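Local coordinates for protein predicted ATPase of the ABC class (Vibrio vulnificus, PDB 5D6A) that binds the ATP analogue AMP-PNP and, as a predicted ATPase of the ABC class, probably hydrolyses ATP, at residues Ser105-Ala110 with Ile118-Gln123; Leu347-Glu352 with Leu563-Lys568; Pro460-His465 with Asp558-Leu563. All coordinates share one frame; numbering follows the deposited sequence.

How the contacts relate
Contact 1 closes first along the chain, in the N-terminal part of the protein, where helix 92-109 meets the loop leading from strand 116-117 to strand 124-125. Contacts 2 and 3 lie on the opposite side of the chain's centre, with centres about 34 Å from that of contact 1. They are near neighbours, their centres 6 Å apart; contact 3 falls, but for the shared Leu563, between the segments of contact 2. Contact 2 joins helix 556-564 to helix 339-352 of the P-loop domain, the domain that holds the AMP-PNP pocket, and contact 3 joins the same helix to strand 463-465. Arg462 links the two, with a salt bridge to Glu352 and a probable hydrogen bond to Asn564.

Contact 1 (Ser105-Ala110 with Ile118-Gln123); sequences SFAEFA and ISLHGQ
Ala107, near the end of helix 92-109, comes nearest the loop at Ile118, their CA atoms 6.2 Å apart. Residues 105-109 keep helical angles, with the amide of Phe109 bonded to the carbonyl of Ser105, and Ala110 is the first to leave them. Residues 118-123 have no regular structure. The arrangement is a helix end packed against the returning chain: after the helix the backbone passes through strand 116-117, which pairs with strand 137-144 in the antiparallel sheet of the N-terminal region, and its next residues pass alongside the helix, then lead away.

The contact is wholly apolar. Ala107 suits the centre because a lone methyl lets the loop come close: its CB lies 3.7 Å from CG2 of Ile118 and equally near CD1 of Leu120. Ile118, branched at CB, serves two partners, since the same CG2 that meets Ala107 also sits at the edge of the Phe106 ring, near its plane. Phe106 has CG anti to the backbone N (chi1 -179°), which places the ring beside Ile118. Beyond it the ring meets Phe142 of strand 137-144 and touches Phe169 of helix 155-172, so a large flat side chain is well placed between helix and sheet. Leu120, more exposed, adds one branch at the margin. On the Phe106 ring, CD1 is the atom nearest Ile118, 4.0 Å from its CG2 and also 4.0 Å from its CD1.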
loop_
_atom_site.group_PDB
_atom_site.type_symbol
_atom_site.label_atom_id
_atom_site.label_comp_id
_atom_site.label_asym_id
_atom_site.label_seq_id
_atom_site.Cartn_x
_atom_site.Cartn_y
_atom_site.Cartn_z
ATOM N N SER A 105 16.629 7.342 25.281
ATOM C CA SER A 105 17.873 7.854 25.849
ATOM C C SER A 105 19.044 7.032 25.330
ATOM O O SER A 105 20.086 7.575 24.980
ATOM C CB SER A 105 17.843 7.801 27.377
ATOM O OG SER A 105 16.856 8.668 27.901
ATOM N N PHE A 106 18.852 5.716 25.281
ATOM C CA PHE A 106 19.873 4.801 24.788
ATOM C C PHE A 106 20.166 5.076 23.313
ATOM O O PHE A 106 21.314 5.000 22.878
ATOM C CB PHE A 106 19.414 3.353 24.964
ATOM C CG PHE A 106 20.421 2.338 24.511
ATOM C CD1 PHE A 106 20.444 1.901 23.193
ATOM C CD2 PHE A 106 21.344 1.813 25.401
ATOM C CE1 PHE A 106 21.371 0.962 22.771
ATOM C CE2 PHE A 106 22.274 0.872 24.985
ATOM C CZ PHE A 106 22.288 0.446 23.669
ATOM N N ALA A 107 19.120 5.385 22.551
ATOM C CA ALA A 107 19.272 5.684 21.128
ATOM C C ALA A 107 20.031 6.989 20.937
ATOM O O ALA A 107 20.855 7.110 20.032
ATOM C CB ALA A 107 17.911 5.764 20.451
ATOM N N GLU A 108 19.747 7.958 21.804
ATOM C CA GLU A 108 20.383 9.273 21.748
ATOM C C GLU A 108 21.875 9.189 22.067
ATOM O O GLU A 108 22.694 9.774 21.356
ATOM C CB GLU A 108 19.684 10.240 22.713
ATOM C CG GLU A 108 20.183 11.679 22.658
ATOM C CD GLU A 108 19.927 12.364 21.323
ATOM O OE1 GLU A 108 19.203 11.801 20.469
ATOM O OE2 GLU A 108 20.449 13.484 21.130
ATOM N N PHE A 109 22.230 8.468 23.130
ATOM C CA PHE A 109 23.639 8.322 23.497
ATOM C C PHE A 109 24.393 7.513 22.446
ATOM O O PHE A 109 25.602 7.661 22.307
ATOM C CB PHE A 109 23.826 7.639 24.861
ATOM C CG PHE A 109 23.165 8.350 26.009
ATOM C CD1 PHE A 109 23.399 9.699 26.241
ATOM C CD2 PHE A 109 22.376 7.650 26.909
ATOM C CE1 PHE A 109 22.804 10.347 27.312
ATOM C CE2 PHE A 109 21.783 8.290 27.984
ATOM C CZ PHE A 109 21.997 9.640 28.186
ATOM N N ALA A 110 23.670 6.672 21.705
ATOM C CA ALA A 110 24.277 5.814 20.686
ATOM C C ALA A 110 24.201 6.353 19.252
ATOM O O ALA A 110 24.367 5.585 18.304
ATOM C CB ALA A 110 23.653 4.426 20.748
ATOM N N ILE A 118 18.606 0.505 18.396
ATOM C CA ILE A 118 17.523 0.036 19.252
ATOM C C ILE A 118 16.208 0.421 18.575
ATOM O O ILE A 118 16.119 1.464 17.925
ATOM C CB ILE A 118 17.618 0.626 20.677
ATOM C CG1 ILE A 118 16.639 -0.080 21.617
ATOM C CG2 ILE A 118 17.384 2.133 20.666
ATOM C CD1 ILE A 118 16.781 0.335 23.064
ATOM N N SER A 119 15.191 -0.419 18.729
ATOM C CA SER A 119 13.905 -0.190 18.072
ATOM C C SER A 119 13.044 0.881 18.760
ATOM O O SER A 119 12.565 0.683 19.879
ATOM C CB SER A 119 13.136 -1.512 17.982
ATOM O OG SER A 119 11.979 -1.379 17.178
ATOM N N LEU A 120 12.861 2.015 18.080
ATOM C CA LEU A 120 12.028 3.114 18.584
ATOM C C LEU A 120 10.699 3.087 17.851
ATOM O O LEU A 120 10.590 2.477 16.788
ATOM C CB LEU A 120 12.709 4.465 18.381
ATOM C CG LEU A 120 14.030 4.671 19.119
ATOM C CD1 LEU A 120 14.631 6.020 18.748
ATOM C CD2 LEU A 120 13.834 4.555 20.623
ATOM N N HIS A 121 9.699 3.773 18.400
ATOM C CA HIS A 121 8.355 3.747 17.822
ATOM C C HIS A 121 7.797 5.120 17.467
ATOM O O HIS A 121 6.597 5.369 17.614
ATOM C CB HIS A 121 7.424 3.018 18.788
ATOM C CG HIS A 121 7.990 1.725 19.274
ATOM N ND1 HIS A 121 8.750 1.637 20.420
ATOM C CD2 HIS A 121 7.970 0.481 18.739
ATOM C CE1 HIS A 121 9.147 0.389 20.586
ATOM N NE2 HIS A 121 8.685 -0.334 19.581
ATOM N N GLY A 122 8.671 5.997 16.982
ATOM C CA GLY A 122 8.271 7.331 16.550
ATOM C C GLY A 122 7.523 8.160 17.574
ATOM O O GLY A 122 8.012 8.390 18.683
ATOM N N GLN A 123 6.322 8.592 17.199
ATOM C CA GLN A 123 5.496 9.451 18.048
ATOM C C GLN A 123 4.683 8.724 19.118
ATOM O O GLN A 123 4.030 9.376 19.935
ATOM C CB GLN A 123 4.543 10.269 17.168
ATOM C CG GLN A 123 5.259 11.124 16.145
ATOM C CD GLN A 123 6.148 12.164 16.787
ATOM O OE1 GLN A 123 7.364 12.142 16.613
ATOM N NE2 GLN A 123 5.551 13.055 17.568
#

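Contact 2 (Leu347-Glu352 with Leu563-Lys568); sequences LQESVE and LNRMRK
Glu349 and Asn564 each hold CG beside the backbone N, anti to the carbonyl carbon (chi1 -70° and -68°). The two side chains approach from opposite directions. The glutamate continues extended beyond CG, and its carboxylate passes above the amide plane, displaced toward ND2, with the planes tilted 33° apart. Asn564 ND2 lies 3.3 Å from CD and 3.5 Å from OE1 of Glu349, but the N-H is badly angled to OE1 and no direct hydrogen bond forms.

Water makes the link instead. One molecule donates to Glu349 OE1 at 2.6 Å and accepts from both Asn564 ND2 and Arg565 NH2; another joins the backbone O of Glu349 to ND2, and a third ties Glu349 OE2 to the backbone O of Asn564. Asparagine suits this place because its amide can donate to the waters through ND2 while OD1 accepts from Arg462. Glu349 OE1, 4.3 Å from Arg565 NH2, lies well out of the guanidinium plane, and any attraction is probably only electrostatic. Their salt bridges lie elsewhere, Glu349 with Arg309 and Arg565 with Glu306.

This buried, water-bridged contact joins helix 339-352, which packs on strand 357-361 of the mixed P-loop sheet, to the end of helix 556-564, beside strand 493-496.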
loop_
_atom_site.group_PDB
_atom_site.type_symbol
_atom_site.label_atom_id
_atom_site.label_comp_id
_atom_site.label_asym_id
_atom_site.label_seq_id
_atom_site.Cartn_x
_atom_site.Cartn_y
_atom_site.Cartn_z
ATOM N N LEU A 347 -16.823 -5.556 9.313
ATOM C CA LEU A 347 -17.738 -5.121 10.358
ATOM C C LEU A 347 -18.065 -6.274 11.300
ATOM O O LEU A 347 -17.841 -6.179 12.508
ATOM C CB LEU A 347 -19.013 -4.534 9.740
ATOM C CG LEU A 347 -20.112 -4.052 10.691
ATOM C CD1 LEU A 347 -19.571 -3.102 11.741
ATOM C CD2 LEU A 347 -21.225 -3.384 9.902
ATOM N N GLN A 348 -18.567 -7.368 10.736
ATOM C CA GLN A 348 -18.929 -8.539 11.527
ATOM C C GLN A 348 -17.736 -9.068 12.323
ATOM O O GLN A 348 -17.877 -9.427 13.491
ATOM C CB GLN A 348 -19.472 -9.643 10.623
ATOM C CG GLN A 348 -20.043 -10.826 11.388
ATOM C CD GLN A 348 -21.243 -10.446 12.241
ATOM O OE1 GLN A 348 -22.079 -9.632 11.838
ATOM N NE2 GLN A 348 -21.341 -11.047 13.418
ATOM N N GLU A 349 -16.569 -9.113 11.685
ATOM C CA GLU A 349 -15.348 -9.591 12.335
ATOM C C GLU A 349 -14.995 -8.756 13.557
ATOM O O GLU A 349 -14.493 -9.282 14.549
ATOM C CB GLU A 349 -14.179 -9.592 11.347
ATOM C CG GLU A 349 -14.294 -10.648 10.255
ATOM C CD GLU A 349 -13.277 -10.474 9.134
ATOM O OE1 GLU A 349 -12.675 -9.384 9.016
ATOM O OE2 GLU A 349 -13.092 -11.429 8.350
ATOM N N SER A 350 -15.264 -7.456 13.485
ATOM C CA SER A 350 -14.971 -6.551 14.601
ATOM C C SER A 350 -15.912 -6.821 15.787
ATOM O O SER A 350 -15.494 -6.796 16.948
ATOM C CB SER A 350 -15.079 -5.099 14.139
ATOM O OG SER A 350 -14.257 -4.881 13.003
ATOM N N VAL A 351 -17.179 -7.081 15.486
ATOM C CA VAL A 351 -18.145 -7.396 16.526
ATOM C C VAL A 351 -17.712 -8.697 17.199
ATOM O O VAL A 351 -17.675 -8.789 18.426
ATOM C CB VAL A 351 -19.569 -7.558 15.957
ATOM C CG1 VAL A 351 -20.541 -7.977 17.057
ATOM C CG2 VAL A 351 -20.030 -6.268 15.290
ATOM N N GLU A 352 -17.356 -9.685 16.380
ATOM C CA GLU A 352 -16.913 -10.988 16.869
ATOM C C GLU A 352 -15.771 -10.830 17.873
ATOM O O GLU A 352 -15.776 -11.455 18.930
ATOM C CB GLU A 352 -16.440 -11.866 15.701
ATOM C CG GLU A 352 -16.280 -13.346 16.047
ATOM C CD GLU A 352 -15.575 -14.141 14.957
ATOM O OE1 GLU A 352 -14.467 -13.741 14.540
ATOM O OE2 GLU A 352 -16.104 -15.192 14.544
ATOM N N LEU A 563 -5.215 -12.330 11.081
ATOM C CA LEU A 563 -5.522 -13.742 10.903
ATOM C C LEU A 563 -6.725 -13.938 9.972
ATOM O O LEU A 563 -6.777 -14.912 9.223
ATOM C CB LEU A 563 -5.762 -14.373 12.276
ATOM C CG LEU A 563 -5.736 -15.889 12.435
ATOM C CD1 LEU A 563 -4.456 -16.493 11.874
ATOM C CD2 LEU A 563 -5.875 -16.222 13.914
ATOM N N ASN A 564 -7.676 -13.003 10.015
ATOM C CA ASN A 564 -8.860 -13.047 9.150
ATOM C C ASN A 564 -8.496 -12.834 7.687
ATOM O O ASN A 564 -9.279 -13.164 6.799
ATOM C CB ASN A 564 -9.875 -11.969 9.554
ATOM C CG ASN A 564 -10.506 -12.221 10.909
ATOM O OD1 ASN A 564 -10.535 -13.347 11.397
ATOM N ND2 ASN A 564 -11.037 -11.167 11.516
ATOM N N ARG A 565 -7.314 -12.263 7.449
ATOM C CA ARG A 565 -6.836 -11.980 6.093
ATOM C C ARG A 565 -5.769 -12.953 5.605
ATOM O O ARG A 565 -5.267 -12.806 4.489
ATOM C CB ARG A 565 -6.317 -10.544 6.020
ATOM C CG ARG A 565 -7.430 -9.526 6.171
ATOM C CD ARG A 565 -6.920 -8.118 6.422
ATOM N NE ARG A 565 -8.032 -7.176 6.434
ATOM C CZ ARG A 565 -8.872 -7.008 7.454
ATOM N NH1 ARG A 565 -9.858 -6.128 7.353
ATOM N NH2 ARG A 565 -8.743 -7.719 8.569
HETATM N N MSE A 566 -5.421 -13.939 6.431
HETATM C CA MSE A 566 -4.444 -14.957 6.038
HETATM C C MSE A 566 -5.221 -15.966 5.239
HETATM O O MSE A 566 -6.191 -16.544 5.728
HETATM C CB MSE A 566 -3.770 -15.582 7.251
HETATM C CG MSE A 566 -2.340 -15.990 6.927
HETATM SE SE MSE A 566 -2.228 -17.945 6.780
HETATM C CE MSE A 566 -2.394 -18.350 8.699
ATOM N N ARG A 567 -4.784 -16.192 4.006
ATOM C CA ARG A 567 -5.497 -17.063 3.061
ATOM C C ARG A 567 -5.558 -18.561 3.388
ATOM O O ARG A 567 -6.376 -19.280 2.810
ATOM C CB ARG A 567 -4.928 -16.836 1.657
ATOM C CG ARG A 567 -5.070 -15.382 1.232
ATOM C CD ARG A 567 -4.446 -15.069 -0.111
ATOM N NE ARG A 567 -4.707 -13.679 -0.486
ATOM C CZ ARG A 567 -5.814 -13.250 -1.094
ATOM N NH1 ARG A 567 -6.794 -14.096 -1.410
ATOM N NH2 ARG A 567 -5.949 -11.963 -1.389
ATOM N N LYS A 568 -4.717 -19.024 4.311
ATOM C CA LYS A 568 -4.707 -20.442 4.693
ATOM C C LYS A 568 -5.443 -20.704 6.010
ATOM O O LYS A 568 -5.740 -21.853 6.333
ATOM C CB LYS A 568 -3.272 -20.953 4.821
ATOM C CG LYS A 568 -2.429 -20.853 3.557
ATOM C CD LYS A 568 -2.941 -21.754 2.449
ATOM C CE LYS A 568 -2.008 -21.712 1.250
ATOM N NZ LYS A 568 -2.475 -22.587 0.143
HETATM O O HOH W 1 -12.176 -11.029 14.115
HETATM O O HOH W 2 -10.984 -8.119 10.539
HETATM O O HOH W 3 -12.074 -14.127 7.432
#

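Contact 3 (Pro460-His465 with Asp558-Leu563); sequences PPRALH and DVMAAL
Leu464 and Leu563 bury more surface here than any other pair, meeting tip to tip through one methyl each: CD2 of Leu464 stands 3.4 Å from CD2 of Leu563. Both leucines carry CG anti to the backbone N (chi1 177° and -164°), which extends the branched ends across the gap between strand and helix, whose nearest CA atoms, those of these same two residues, are 9.7 Å apart. Leucine is apt on both sides, long enough to bridge that distance and entirely apolar in a buried setting. Leu464 also packs on Pro529 of helix 529-536 and on Phe571, while Leu563 rests against Trp516 of helix 506-519.

The architecture is a helix packed on a small antiparallel sheet. Strand 463-465 is the middle one of three, with 525-526 and 571-572 on its flanks; these two strands and helix 556-564 belong to the MRB1590 C-terminal domain. Leu464 points from its strand toward the helix. The helical segment is regular, the amide of Leu563 bonding to the carbonyl of Val559 at 2.9 Å.

Met560, modelled as selenomethionine, follows Leu563 in buried area. Its CB does not point directly at the strand, but three successive torsions of the same sign, with chi2 at -58°, curl the chain until CE lies 4.3 Å from NH2 of Arg462, approaching the guanidinium obliquely. An unbranched, pliable side chain fits well between such different neighbours, since Met560 also touches Pro529, Ile533 and Phe571. Arg462 directs its polar end elsewhere: NH1 bonds to the carbonyl of His312, NH2 forms a salt bridge with Glu352, and the guanidinium makes a cation-pi contact with Phe571.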
loop_
_atom_site.group_PDB
_atom_site.type_symbol
_atom_site.label_atom_id
_atom_site.label_comp_id
_atom_site.label_asym_id
_atom_site.label_seq_id
_atom_site.Cartn_x
_atom_site.Cartn_y
_atom_site.Cartn_z
ATOM N N PRO A 460 -22.284 -17.112 17.535
ATOM C CA PRO A 460 -21.133 -17.619 18.274
ATOM C C PRO A 460 -19.876 -17.397 17.435
ATOM O O PRO A 460 -19.946 -17.492 16.208
ATOM C CB PRO A 460 -21.431 -19.114 18.424
ATOM C CG PRO A 460 -22.393 -19.433 17.334
ATOM C CD PRO A 460 -23.210 -18.191 17.141
ATOM N N PRO A 461 -18.731 -17.106 18.078
ATOM C CA PRO A 461 -17.530 -16.867 17.278
ATOM C C PRO A 461 -17.100 -18.099 16.497
ATOM O O PRO A 461 -17.370 -19.225 16.919
ATOM C CB PRO A 461 -16.461 -16.500 18.326
ATOM C CG PRO A 461 -17.187 -16.307 19.618
ATOM C CD PRO A 461 -18.441 -17.114 19.521
ATOM N N ARG A 462 -16.449 -17.883 15.359
ATOM C CA ARG A 462 -15.953 -18.984 14.544
ATOM C C ARG A 462 -14.805 -19.648 15.279
ATOM O O ARG A 462 -13.982 -18.970 15.895
ATOM C CB ARG A 462 -15.414 -18.474 13.209
ATOM C CG ARG A 462 -16.420 -17.782 12.307
ATOM C CD ARG A 462 -15.683 -17.025 11.209
ATOM N NE ARG A 462 -14.856 -15.955 11.774
ATOM C CZ ARG A 462 -13.962 -15.238 11.097
ATOM N NH1 ARG A 462 -13.738 -15.466 9.807
ATOM N NH2 ARG A 462 -13.269 -14.295 11.722
ATOM N N ALA A 463 -14.745 -20.970 15.214
ATOM C CA ALA A 463 -13.654 -21.690 15.844
ATOM C C ALA A 463 -12.433 -21.622 14.925
ATOM O O ALA A 463 -12.573 -21.624 13.704
ATOM C CB ALA A 463 -14.052 -23.133 16.104
ATOM N N LEU A 464 -11.243 -21.548 15.513
ATOM C CA LEU A 464 -10.000 -21.497 14.746
ATOM C C LEU A 464 -9.269 -22.831 14.846
ATOM O O LEU A 464 -9.204 -23.423 15.921
ATOM C CB LEU A 464 -9.092 -20.386 15.279
ATOM C CG LEU A 464 -7.708 -20.237 14.630
ATOM C CD1 LEU A 464 -7.820 -19.904 13.149
ATOM C CD2 LEU A 464 -6.900 -19.171 15.352
ATOM N N HIS A 465 -8.718 -23.299 13.728
ATOM C CA HIS A 465 -7.962 -24.549 13.717
ATOM C C HIS A 465 -6.518 -24.202 14.085
ATOM O O HIS A 465 -5.654 -24.097 13.211
ATOM C CB HIS A 465 -7.998 -25.210 12.336
ATOM C CG HIS A 465 -7.578 -26.648 12.344
ATOM N ND1 HIS A 465 -8.228 -27.621 11.615
ATOM C CD2 HIS A 465 -6.617 -27.290 13.047
ATOM C CE1 HIS A 465 -7.655 -28.790 11.832
ATOM N NE2 HIS A 465 -6.678 -28.618 12.703
ATOM N N ASP A 558 -6.360 -6.873 16.595
ATOM C CA ASP A 558 -5.475 -6.747 15.434
ATOM C C ASP A 558 -4.904 -8.104 15.004
ATOM O O ASP A 558 -4.735 -8.357 13.811
ATOM C CB ASP A 558 -4.356 -5.734 15.706
ATOM C CG ASP A 558 -4.870 -4.300 15.788
ATOM O OD1 ASP A 558 -5.906 -3.990 15.158
ATOM O OD2 ASP A 558 -4.230 -3.473 16.469
ATOM N N VAL A 559 -4.616 -8.972 15.971
ATOM C CA VAL A 559 -4.106 -10.312 15.672
ATOM C C VAL A 559 -5.169 -11.060 14.867
ATOM O O VAL A 559 -4.858 -11.743 13.886
ATOM C CB VAL A 559 -3.786 -11.104 16.954
ATOM C CG1 VAL A 559 -3.335 -12.517 16.616
ATOM C CG2 VAL A 559 -2.713 -10.398 17.767
HETATM N N MSE A 560 -6.425 -10.912 15.289
HETATM C CA MSE A 560 -7.559 -11.537 14.609
HETATM C C MSE A 560 -7.701 -10.944 13.239
HETATM O O MSE A 560 -7.847 -11.668 12.255
HETATM C CB MSE A 560 -8.862 -11.300 15.374
HETATM C CG MSE A 560 -8.984 -12.171 16.621
HETATM SE SE MSE A 560 -8.861 -14.082 16.155
HETATM C CE MSE A 560 -10.445 -14.226 14.991
ATOM N N ALA A 561 -7.660 -9.617 13.163
ATOM C CA ALA A 561 -7.773 -8.924 11.885
ATOM C C ALA A 561 -6.754 -9.472 10.882
ATOM O O ALA A 561 -7.096 -9.769 9.736
ATOM C CB ALA A 561 -7.581 -7.427 12.075
ATOM N N ALA A 562 -5.506 -9.607 11.324
ATOM C CA ALA A 562 -4.437 -10.131 10.469
ATOM C C ALA A 562 -4.720 -11.581 10.103
ATOM O O ALA A 562 -4.508 -12.005 8.966
ATOM C CB ALA A 562 -3.095 -10.025 11.176
ATOM N N LEU A 563 -5.215 -12.330 11.081
ATOM C CA LEU A 563 -5.522 -13.742 10.903
ATOM C C LEU A 563 -6.725 -13.938 9.972
ATOM O O LEU A 563 -6.777 -14.912 9.223
ATOM C CB LEU A 563 -5.762 -14.373 12.276
ATOM C CG LEU A 563 -5.736 -15.889 12.435
ATOM C CD1 LEU A 563 -4.456 -16.493 11.874
ATOM C CD2 LEU A 563 -5.875 -16.222 13.914
#